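Local coordinates for putative uncharacterized protein (Trichoplax adhaerens, PDB 5OI9) that forms the N-terminal domain of a STIL-family protein and probably serves centriole assembly, in which STIL binds CEP85 and PLK4 is activated, at residues L122-A127 with A172-D177; I181-T186 with D329-E334; E45-L50 with I87-F92. All coordinates share one frame; numbering follows the deposited sequence.

Contact 1 of 3, residues L122-A127 with A172-D177; sequences LSMQLA and ATYYVD
Strands 118-126 and 167-176 are parallel neighbours joined through helix 139-155, a beta-alpha-beta connection, and four backbone bonds hold them together. Ala172 N donates to Ser123 O (2.8 Å), and Ala172 O accepts from Gln125 N. Tyr174 does likewise, its O taking a short, almost straight bond from Ala127 N (2.7 Å, 176°). The packing is tight on the face of Met124, Leu126, Ala172 and Tyr174. Tyr174 CG lies between the backbone N and the carbonyl carbon (chi1 69°), which lays its ring across the other strand. Leu126 CA sits over one ring face, 4.0 Å from the Tyr174 centroid, a CH-pi contact. Leu126 CD1 touches Tyr174 CE2 (3.7 Å). The bent selenomethionine Met124 brings CE to Tyr174 CD1 (3.6 Å). Beside Gln125 and Thr173 the packing is looser. Their side chains lie side by side, with Gln125 CG 4.1 Å from Thr173 OG1, though Thr173 CG2 meets Ala127 CB at 3.6 Å. At the exposed end, the edge of the Tyr175 ring meets Ala127 O. Helix 45-61 covers the tight face through Ala51, Gln52 and His59, while strands 69-79 and 180-192 flank the pair in the sheet.

Contact 2 of 3, residues I181-T186 with D329-E334; sequences ISINVT and DDIFME
An antiparallel strand pair in the large mixed sheet of the STIL N-terminal domain is formed by strands 180-192 and 322-334. Three hydrogen-bonded pairs, Ile181 with Met333, Ile183 with Ile331 and Val185 with Asp329, each exchange two N-H to O bonds. The bond from Met333 N to Ile181 O is the shortest of them (2.6 Å) and nearly straight. The non-hydrogen-bonded pairs between them, Ser182 with Phe332 and Asn184 with Asp330, put their side chains on the face opposite Ile181, Ile183 and Ile331. Asn184 CG is anti to the backbone N, and its ND2 reaches Asp330 OD1 in an almost linear bond (2.7 Å, 174°). The oxygen lies in the amide plane, yet the donor comes from above the carboxylate plane, as the two groups are turned 61° apart. Beside them Ser182 CB rests obliquely against the Phe332 ring, 3.8 Å from CD1. The strand pair is two-sided: this face is mixed and partly or fully exposed; the opposite one is mainly apolar, with Asp329 at its exposed end, and packs on helix 45-61. There selenomethionine Met333 bends at chi3, and Met333 CE touches both Ile181 CG2 (3.6 Å) and Ile183 CD1 (3.7 Å). Ile331 CG2, in the crowded position between its backbone N and carbonyl carbon, meets Ile183 CB at 3.7 Å. Gln52 of the helix touches both Ile181 and Ile183, and Arg49 touches Met333.

Contact 3 of 3, residues E45-L50 with I87-F92; sequences EKCLRL and INIDRF
Cys47 and Leu50, one turn apart on helix 45-61, point their CB atoms toward strand 85-97, and the CB of Phe92 points back toward the helix. The helix begins where strand 39-44 ends. That strand pairs in parallel with the earlier part of strand 85-97, so the first helical turns lie against the strand's continuation. The short segments cross at 34°.

Cys47 meets the strand backbone more than its side chains. Cys47 CB lies 3.7 Å from Asp90 C. Cys47 SG sits between the backbone N and the carbonyl carbon (chi1 76°), which turns the sulfur along the strand to 3.9 Å from Ile89 O. Ile89 CG2 lies a little farther from Cys47 SG, at 4.3 Å. The backbone met here is a classic beta bulge, in which Asp90 and Arg91 both face Leu74 of strand 69-79. The first side-chain bonds of Asp90 and Arg91 point away from the helix, and Arg91 has a salt bridge to Asp117.

Phe92 CG is anti to the backbone N (chi1 165°), so the ring swings alongside the helix. Phe92 CB touches Cys47 O at 3.7 Å. Leu50 O lies over one ring face, toward its rim, 4.0 Å from Phe92 CE2. The Leu50 side chain contributes its CB, 4.1 Å from Phe92 CD2. Phe71 meets the Phe92 ring edge-to-face, and Ala51 and Ser54 touch it from the helix.

The two segments share neither a hydrogen bond nor a salt bridge. Glu45 and Arg49 pair along the helix, and Leu50 O accepts a bond from Ser54 OG. The contact therefore rests on van der Waals packing of a thiol, an aromatic ring, aliphatic carbons and backbone atoms, and shape more than charge sets how helix and strand meet.

All three contacts belong to one mixed sheet and the helix 45-61 that packs on it. Along the chain contact 3 closes first, then contact 1, then contact 2. Contacts 1 and 2 have centres about 9 Å apart and meet through the successive, paired strands 167-176 and 180-192, where Thr173 O and Asn184 N probably bond. Contact 3 lies about 13 Å from contact 2 and 15 Å from contact 1, centre to centre. A probable hydrogen bond from Arg49 NH1 to Glu334 O ties it to contact 2. Chain parts far apart in sequence are thus gathered round one helix within the STIL N-terminal family region.

Contact 1 of 3, residues L122-A127 with A172-D177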
loop_
_atom_site.group_PDB
_atom_site.type_symbol
_atom_site.label_atom_id
_atom_site.label_comp_id
_atom_site.label_asym_id
_atom_site.label_seq_id
_atom_site.Cartn_x
_atom_site.Cartn_y
_atom_site.Cartn_z
ATOM N N LEU A 122 3.113 -13.384 10.053
ATOM C CA LEU A 122 2.156 -14.393 10.488
ATOM C C LEU A 122 2.578 -14.925 11.849
ATOM O O LEU A 122 3.660 -15.504 11.985
ATOM C CB LEU A 122 2.059 -15.537 9.478
ATOM C CG LEU A 122 1.202 -16.725 9.920
ATOM C CD1 LEU A 122 -0.241 -16.295 10.114
ATOM C CD2 LEU A 122 1.299 -17.867 8.921
ATOM N N SER A 123 1.729 -14.719 12.849
ATOM C CA SER A 123 1.921 -15.275 14.180
ATOM C C SER A 123 0.904 -16.383 14.395
ATOM O O SER A 123 -0.301 -16.166 14.224
ATOM C CB SER A 123 1.765 -14.202 15.260
ATOM O OG SER A 123 2.852 -13.294 15.242
HETATM N N MSE A 124 1.381 -17.568 14.756
HETATM C CA MSE A 124 0.445 -18.630 15.079
HETATM C C MSE A 124 0.841 -19.439 16.300
HETATM O O MSE A 124 2.019 -19.611 16.599
HETATM C CB MSE A 124 0.235 -19.551 13.874
HETATM C CG MSE A 124 1.470 -20.079 13.197
HETATM SE SE MSE A 124 0.923 -20.806 11.470
HETATM C CE MSE A 124 -0.686 -21.748 12.031
ATOM N N GLN A 125 -0.175 -19.916 17.014
ATOM C CA GLN A 125 0.011 -20.657 18.249
ATOM C C GLN A 125 -1.041 -21.750 18.342
ATOM O O GLN A 125 -2.181 -21.581 17.898
ATOM C CB GLN A 125 -0.081 -19.744 19.478
ATOM C CG GLN A 125 -1.377 -18.947 19.564
ATOM C CD GLN A 125 -1.527 -18.209 20.883
ATOM O OE1 GLN A 125 -1.085 -18.686 21.927
ATOM N NE2 GLN A 125 -2.148 -17.033 20.837
ATOM N N LEU A 126 -0.644 -22.876 18.926
ATOM C CA LEU A 126 -1.572 -23.970 19.176
ATOM C C LEU A 126 -2.535 -23.580 20.290
ATOM O O LEU A 126 -2.111 -23.156 21.368
ATOM C CB LEU A 126 -0.797 -25.235 19.545
ATOM C CG LEU A 126 -1.579 -26.502 19.889
ATOM C CD1 LEU A 126 -2.321 -27.027 18.669
ATOM C CD2 LEU A 126 -0.643 -27.565 20.451
ATOM N N ALA A 127 -3.833 -23.704 20.022
ATOM C CA ALA A 127 -4.837 -23.383 21.028
ATOM C C ALA A 127 -4.738 -24.346 22.203
ATOM O O ALA A 127 -4.488 -25.541 22.027
ATOM C CB ALA A 127 -6.241 -23.444 20.424
ATOM N N ALA A 172 -3.029 -16.379 13.781
ATOM C CA ALA A 172 -3.723 -17.638 13.536
ATOM C C ALA A 172 -3.610 -18.521 14.768
ATOM O O ALA A 172 -2.504 -18.839 15.209
ATOM C CB ALA A 172 -3.156 -18.352 12.306
ATOM N N THR A 173 -4.746 -18.915 15.325
ATOM C CA THR A 173 -4.786 -19.894 16.404
ATOM C C THR A 173 -5.338 -21.194 15.836
ATOM O O THR A 173 -6.426 -21.203 15.248
ATOM C CB THR A 173 -5.637 -19.395 17.568
ATOM O OG1 THR A 173 -5.120 -18.140 18.027
ATOM C CG2 THR A 173 -5.600 -20.388 18.711
ATOM N N TYR A 174 -4.584 -22.279 15.983
ATOM C CA TYR A 174 -4.949 -23.548 15.373
ATOM C C TYR A 174 -5.051 -24.647 16.422
ATOM O O TYR A 174 -4.525 -24.536 17.533
ATOM C CB TYR A 174 -3.949 -23.963 14.282
ATOM C CG TYR A 174 -2.576 -24.346 14.793
ATOM C CD1 TYR A 174 -1.650 -23.375 15.143
ATOM C CD2 TYR A 174 -2.201 -25.681 14.908
ATOM C CE1 TYR A 174 -0.395 -23.717 15.601
ATOM C CE2 TYR A 174 -0.945 -26.032 15.367
ATOM C CZ TYR A 174 -0.047 -25.046 15.712
ATOM O OH TYR A 174 1.205 -25.389 16.169
ATOM N N TYR A 175 -5.744 -25.718 16.042
ATOM C CA TYR A 175 -5.898 -26.888 16.890
ATOM C C TYR A 175 -6.014 -28.117 16.002
ATOM O O TYR A 175 -6.649 -28.070 14.945
ATOM C CB TYR A 175 -7.127 -26.769 17.796
ATOM C CG TYR A 175 -7.200 -27.830 18.870
ATOM C CD1 TYR A 175 -6.463 -27.710 20.042
ATOM C CD2 TYR A 175 -8.008 -28.950 18.718
ATOM C CE1 TYR A 175 -6.523 -28.675 21.030
ATOM C CE2 TYR A 175 -8.076 -29.923 19.702
ATOM C CZ TYR A 175 -7.330 -29.778 20.854
ATOM O OH TYR A 175 -7.393 -30.740 21.837
ATOM N N VAL A 176 -5.386 -29.209 16.431
ATOM C CA VAL A 176 -5.437 -30.482 15.725
ATOM C C VAL A 176 -6.043 -31.519 16.659
ATOM O O VAL A 176 -5.585 -31.680 17.795
ATOM C CB VAL A 176 -4.043 -30.933 15.248
ATOM C CG1 VAL A 176 -4.127 -32.302 14.587
ATOM C CG2 VAL A 176 -3.457 -29.923 14.293
ATOM N N ASP A 177 -7.082 -32.204 16.185
ATOM C CA ASP A 177 -7.595 -33.386 16.863
ATOM C C ASP A 177 -7.644 -34.539 15.871
ATOM O O ASP A 177 -7.095 -34.433 14.771
ATOM C CB ASP A 177 -8.975 -33.121 17.474
ATOM C CG ASP A 177 -9.931 -32.465 16.499
ATOM O OD1 ASP A 177 -10.188 -33.048 15.425
ATOM O OD2 ASP A 177 -10.433 -31.365 16.814
#

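Contact 2 of 3, residues I181-T186 with D329-E334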
loop_
_atom_site.group_PDB
_atom_site.type_symbol
_atom_site.label_atom_id
_atom_site.label_comp_id
_atom_site.label_asym_id
_atom_site.label_seq_id
_atom_site.Cartn_x
_atom_site.Cartn_y
_atom_site.Cartn_z
ATOM N N ILE A 181 -8.326 -30.211 11.291
ATOM C CA ILE A 181 -7.516 -29.070 11.690
ATOM C C ILE A 181 -8.423 -27.848 11.684
ATOM O O ILE A 181 -9.087 -27.566 10.679
ATOM C CB ILE A 181 -6.319 -28.875 10.744
ATOM C CG1 ILE A 181 -5.547 -30.189 10.584
ATOM C CG2 ILE A 181 -5.408 -27.770 11.257
ATOM C CD1 ILE A 181 -4.580 -30.199 9.416
ATOM N N SER A 182 -8.479 -27.138 12.807
ATOM C CA SER A 182 -9.270 -25.923 12.924
ATOM C C SER A 182 -8.341 -24.736 13.132
ATOM O O SER A 182 -7.370 -24.824 13.886
ATOM C CB SER A 182 -10.274 -26.021 14.079
ATOM O OG SER A 182 -9.610 -26.153 15.322
ATOM N N ILE A 183 -8.633 -23.629 12.452
ATOM C CA ILE A 183 -7.808 -22.426 12.528
ATOM C C ILE A 183 -8.715 -21.212 12.667
ATOM O O ILE A 183 -9.663 -21.047 11.893
ATOM C CB ILE A 183 -6.899 -22.256 11.293
ATOM C CG1 ILE A 183 -6.100 -23.529 11.014
ATOM C CG2 ILE A 183 -5.952 -21.079 11.492
ATOM C CD1 ILE A 183 -5.148 -23.395 9.848
ATOM N N ASN A 184 -8.420 -20.356 13.642
ATOM C CA ASN A 184 -9.030 -19.035 13.736
ATOM C C ASN A 184 -8.045 -18.025 13.160
ATOM O O ASN A 184 -6.963 -17.815 13.718
ATOM C CB ASN A 184 -9.392 -18.686 15.176
ATOM C CG ASN A 184 -9.999 -17.300 15.300
ATOM O OD1 ASN A 184 -9.338 -16.356 15.730
ATOM N ND2 ASN A 184 -11.262 -17.170 14.910
ATOM N N VAL A 185 -8.416 -17.409 12.043
ATOM C CA VAL A 185 -7.554 -16.468 11.339
ATOM C C VAL A 185 -8.063 -15.061 11.617
ATOM O O VAL A 185 -9.202 -14.727 11.274
ATOM C CB VAL A 185 -7.523 -16.756 9.829
ATOM C CG1 VAL A 185 -6.595 -15.784 9.116
ATOM C CG2 VAL A 185 -7.116 -18.193 9.566
ATOM N N THR A 186 -7.229 -14.242 12.251
ATOM C CA THR A 186 -7.518 -12.831 12.476
ATOM C C THR A 186 -6.519 -11.997 11.687
ATOM O O THR A 186 -5.311 -12.255 11.742
ATOM C CB THR A 186 -7.446 -12.474 13.965
ATOM O OG1 THR A 186 -8.464 -13.183 14.683
ATOM C CG2 THR A 186 -7.643 -10.979 14.165
ATOM N N ASP A 329 -12.264 -15.014 10.999
ATOM C CA ASP A 329 -13.172 -16.078 10.611
ATOM C C ASP A 329 -12.493 -17.407 10.906
ATOM O O ASP A 329 -11.264 -17.493 10.958
ATOM C CB ASP A 329 -13.559 -15.967 9.131
ATOM C CG ASP A 329 -14.767 -16.813 8.773
ATOM O OD1 ASP A 329 -15.215 -17.615 9.619
ATOM O OD2 ASP A 329 -15.273 -16.666 7.639
ATOM N N ASP A 330 -13.308 -18.433 11.120
ATOM C CA ASP A 330 -12.800 -19.776 11.337
ATOM C C ASP A 330 -12.762 -20.542 10.022
ATOM O O ASP A 330 -13.579 -20.318 9.124
ATOM C CB ASP A 330 -13.665 -20.534 12.344
ATOM C CG ASP A 330 -13.660 -19.897 13.718
ATOM O OD1 ASP A 330 -12.600 -19.395 14.144
ATOM O OD2 ASP A 330 -14.722 -19.906 14.378
ATOM N N ILE A 331 -11.795 -21.447 9.913
ATOM C CA ILE A 331 -11.742 -22.417 8.830
ATOM C C ILE A 331 -11.532 -23.795 9.444
ATOM O O ILE A 331 -10.807 -23.942 10.434
ATOM C CB ILE A 331 -10.635 -22.086 7.803
ATOM C CG1 ILE A 331 -10.699 -23.049 6.615
ATOM C CG2 ILE A 331 -9.257 -22.115 8.446
ATOM C CD1 ILE A 331 -9.666 -22.769 5.544
ATOM N N PHE A 332 -12.196 -24.797 8.879
ATOM C CA PHE A 332 -12.087 -26.173 9.342
ATOM C C PHE A 332 -11.572 -27.024 8.192
ATOM O O PHE A 332 -12.178 -27.053 7.117
ATOM C CB PHE A 332 -13.432 -26.687 9.858
ATOM C CG PHE A 332 -13.982 -25.880 10.999
ATOM C CD1 PHE A 332 -13.639 -26.180 12.307
ATOM C CD2 PHE A 332 -14.830 -24.810 10.764
ATOM C CE1 PHE A 332 -14.135 -25.434 13.358
ATOM C CE2 PHE A 332 -15.330 -24.060 11.811
ATOM C CZ PHE A 332 -14.983 -24.373 13.109
HETATM N N MSE A 333 -10.449 -27.695 8.414
HETATM C CA MSE A 333 -9.796 -28.451 7.360
HETATM C C MSE A 333 -9.721 -29.934 7.668
HETATM O O MSE A 333 -9.391 -30.330 8.786
HETATM C CB MSE A 333 -8.379 -27.932 7.126
HETATM C CG MSE A 333 -8.278 -26.456 6.841
HETATM SE SE MSE A 333 -6.473 -26.042 6.269
HETATM C CE MSE A 333 -5.506 -26.491 7.889
ATOM N N GLU A 334 -10.008 -30.751 6.659
ATOM C CA GLU A 334 -9.772 -32.181 6.775
ATOM C C GLU A 334 -8.280 -32.453 6.922
ATOM O O GLU A 334 -7.436 -31.701 6.428
ATOM C CB GLU A 334 -10.321 -32.916 5.550
ATOM C CG GLU A 334 -11.828 -32.822 5.390
ATOM C CD GLU A 334 -12.570 -33.707 6.370
ATOM O OE1 GLU A 334 -12.030 -34.774 6.732
ATOM O OE2 GLU A 334 -13.691 -33.336 6.780
#

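Contact 3 of 3, residues E45-L50 with I87-F92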
loop_
_atom_site.group_PDB
_atom_site.type_symbol
_atom_site.label_atom_id
_atom_site.label_comp_id
_atom_site.label_asym_id
_atom_site.label_seq_id
_atom_site.Cartn_x
_atom_site.Cartn_y
_atom_site.Cartn_z
ATOM N N GLU A 45 -6.627 -21.748 1.147
ATOM C CA GLU A 45 -6.542 -22.811 2.143
ATOM C C GLU A 45 -5.186 -23.502 2.099
ATOM O O GLU A 45 -4.667 -23.919 3.141
ATOM C CB GLU A 45 -7.672 -23.821 1.925
ATOM C CG GLU A 45 -7.706 -24.982 2.913
ATOM C CD GLU A 45 -6.821 -26.142 2.492
ATOM O OE1 GLU A 45 -6.421 -26.188 1.311
ATOM O OE2 GLU A 45 -6.519 -27.001 3.342
ATOM N N LYS A 46 -4.593 -23.616 0.908
ATOM C CA LYS A 46 -3.333 -24.340 0.764
ATOM C C LYS A 46 -2.203 -23.676 1.544
ATOM O O LYS A 46 -1.408 -24.364 2.195
ATOM C CB LYS A 46 -2.961 -24.452 -0.714
ATOM C CG LYS A 46 -1.829 -25.424 -0.997
ATOM C CD LYS A 46 -1.198 -25.139 -2.347
ATOM C CE LYS A 46 -2.260 -24.989 -3.425
ATOM N NZ LYS A 46 -1.704 -24.394 -4.674
ATOM N N CYS A 47 -2.099 -22.345 1.484
ATOM C CA CYS A 47 -1.004 -21.702 2.205
ATOM C C CYS A 47 -1.255 -21.711 3.707
ATOM O O CYS A 47 -0.306 -21.825 4.489
ATOM C CB CYS A 47 -0.752 -20.281 1.672
ATOM S SG CYS A 47 -1.911 -18.968 2.148
ATOM N N LEU A 48 -2.519 -21.634 4.131
ATOM C CA LEU A 48 -2.835 -21.841 5.543
ATOM C C LEU A 48 -2.501 -23.262 5.979
ATOM O O LEU A 48 -2.013 -23.476 7.096
ATOM C CB LEU A 48 -4.310 -21.537 5.808
ATOM C CG LEU A 48 -4.752 -20.075 5.730
ATOM C CD1 LEU A 48 -6.263 -19.968 5.860
ATOM C CD2 LEU A 48 -4.060 -19.244 6.802
ATOM N N ARG A 49 -2.763 -24.248 5.116
ATOM C CA ARG A 49 -2.437 -25.630 5.456
ATOM C C ARG A 49 -0.930 -25.823 5.584
ATOM O O ARG A 49 -0.461 -26.512 6.497
ATOM C CB ARG A 49 -3.019 -26.583 4.412
ATOM C CG ARG A 49 -2.770 -28.056 4.717
ATOM C CD ARG A 49 -3.319 -28.964 3.624
ATOM N NE ARG A 49 -4.778 -28.939 3.565
ATOM C CZ ARG A 49 -5.567 -29.736 4.279
ATOM N NH1 ARG A 49 -5.041 -30.624 5.110
ATOM N NH2 ARG A 49 -6.885 -29.645 4.162
ATOM N N LEU A 50 -0.153 -25.215 4.681
ATOM C CA LEU A 50 1.302 -25.274 4.795
ATOM C C LEU A 50 1.786 -24.560 6.051
ATOM O O LEU A 50 2.700 -25.042 6.731
ATOM C CB LEU A 50 1.954 -24.667 3.553
ATOM C CG LEU A 50 1.743 -25.379 2.218
ATOM C CD1 LEU A 50 2.317 -24.545 1.086
ATOM C CD2 LEU A 50 2.377 -26.760 2.239
ATOM N N ILE A 87 -5.959 -7.878 -1.663
ATOM C CA ILE A 87 -4.698 -8.562 -1.395
ATOM C C ILE A 87 -4.937 -10.057 -1.553
ATOM O O ILE A 87 -5.782 -10.633 -0.858
ATOM C CB ILE A 87 -4.159 -8.233 0.006
ATOM C CG1 ILE A 87 -4.085 -6.718 0.217
ATOM C CG2 ILE A 87 -2.793 -8.872 0.218
ATOM C CD1 ILE A 87 -3.226 -6.005 -0.799
ATOM N N ASN A 88 -4.203 -10.687 -2.466
ATOM C CA ASN A 88 -4.340 -12.116 -2.744
ATOM C C ASN A 88 -3.175 -12.840 -2.077
ATOM O O ASN A 88 -2.047 -12.806 -2.572
ATOM C CB ASN A 88 -4.371 -12.376 -4.247
ATOM C CG ASN A 88 -4.733 -13.812 -4.587
ATOM O OD1 ASN A 88 -5.513 -14.452 -3.883
ATOM N ND2 ASN A 88 -4.162 -14.327 -5.669
ATOM N N ILE A 89 -3.452 -13.503 -0.958
ATOM C CA ILE A 89 -2.438 -14.195 -0.170
ATOM C C ILE A 89 -2.477 -15.675 -0.529
ATOM O O ILE A 89 -3.494 -16.346 -0.313
ATOM C CB ILE A 89 -2.666 -13.989 1.337
ATOM C CG1 ILE A 89 -2.697 -12.498 1.674
ATOM C CG2 ILE A 89 -1.595 -14.706 2.143
ATOM C CD1 ILE A 89 -2.902 -12.208 3.148
ATOM N N ASP A 90 -1.366 -16.194 -1.065
ATOM C CA ASP A 90 -1.343 -17.577 -1.530
ATOM C C ASP A 90 -0.009 -18.283 -1.304
ATOM O O ASP A 90 0.196 -19.370 -1.857
ATOM C CB ASP A 90 -1.700 -17.641 -3.021
ATOM C CG ASP A 90 -0.665 -16.962 -3.901
ATOM O OD1 ASP A 90 0.042 -16.059 -3.404
ATOM O OD2 ASP A 90 -0.558 -17.330 -5.089
ATOM N N ARG A 91 0.901 -17.718 -0.513
ATOM C CA ARG A 91 2.210 -18.321 -0.311
ATOM C C ARG A 91 2.599 -18.251 1.156
ATOM O O ARG A 91 2.485 -17.194 1.783
ATOM C CB ARG A 91 3.277 -17.630 -1.166
ATOM C CG ARG A 91 3.264 -18.034 -2.627
ATOM C CD ARG A 91 4.123 -17.089 -3.436
ATOM N NE ARG A 91 3.531 -15.757 -3.489
ATOM C CZ ARG A 91 4.229 -14.632 -3.574
ATOM N NH1 ARG A 91 5.556 -14.672 -3.601
ATOM N NH2 ARG A 91 3.602 -13.463 -3.618
ATOM N N PHE A 92 3.057 -19.378 1.691
ATOM C CA PHE A 92 3.615 -19.447 3.031
ATOM C C PHE A 92 5.134 -19.444 2.949
ATOM O O PHE A 92 5.720 -20.057 2.052
ATOM C CB PHE A 92 3.133 -20.700 3.765
ATOM C CG PHE A 92 3.926 -21.023 4.998
ATOM C CD1 PHE A 92 3.773 -20.274 6.152
ATOM C CD2 PHE A 92 4.828 -22.075 5.002
ATOM C CE1 PHE A 92 4.502 -20.568 7.287
ATOM C CE2 PHE A 92 5.560 -22.374 6.134
ATOM C CZ PHE A 92 5.397 -21.621 7.279
#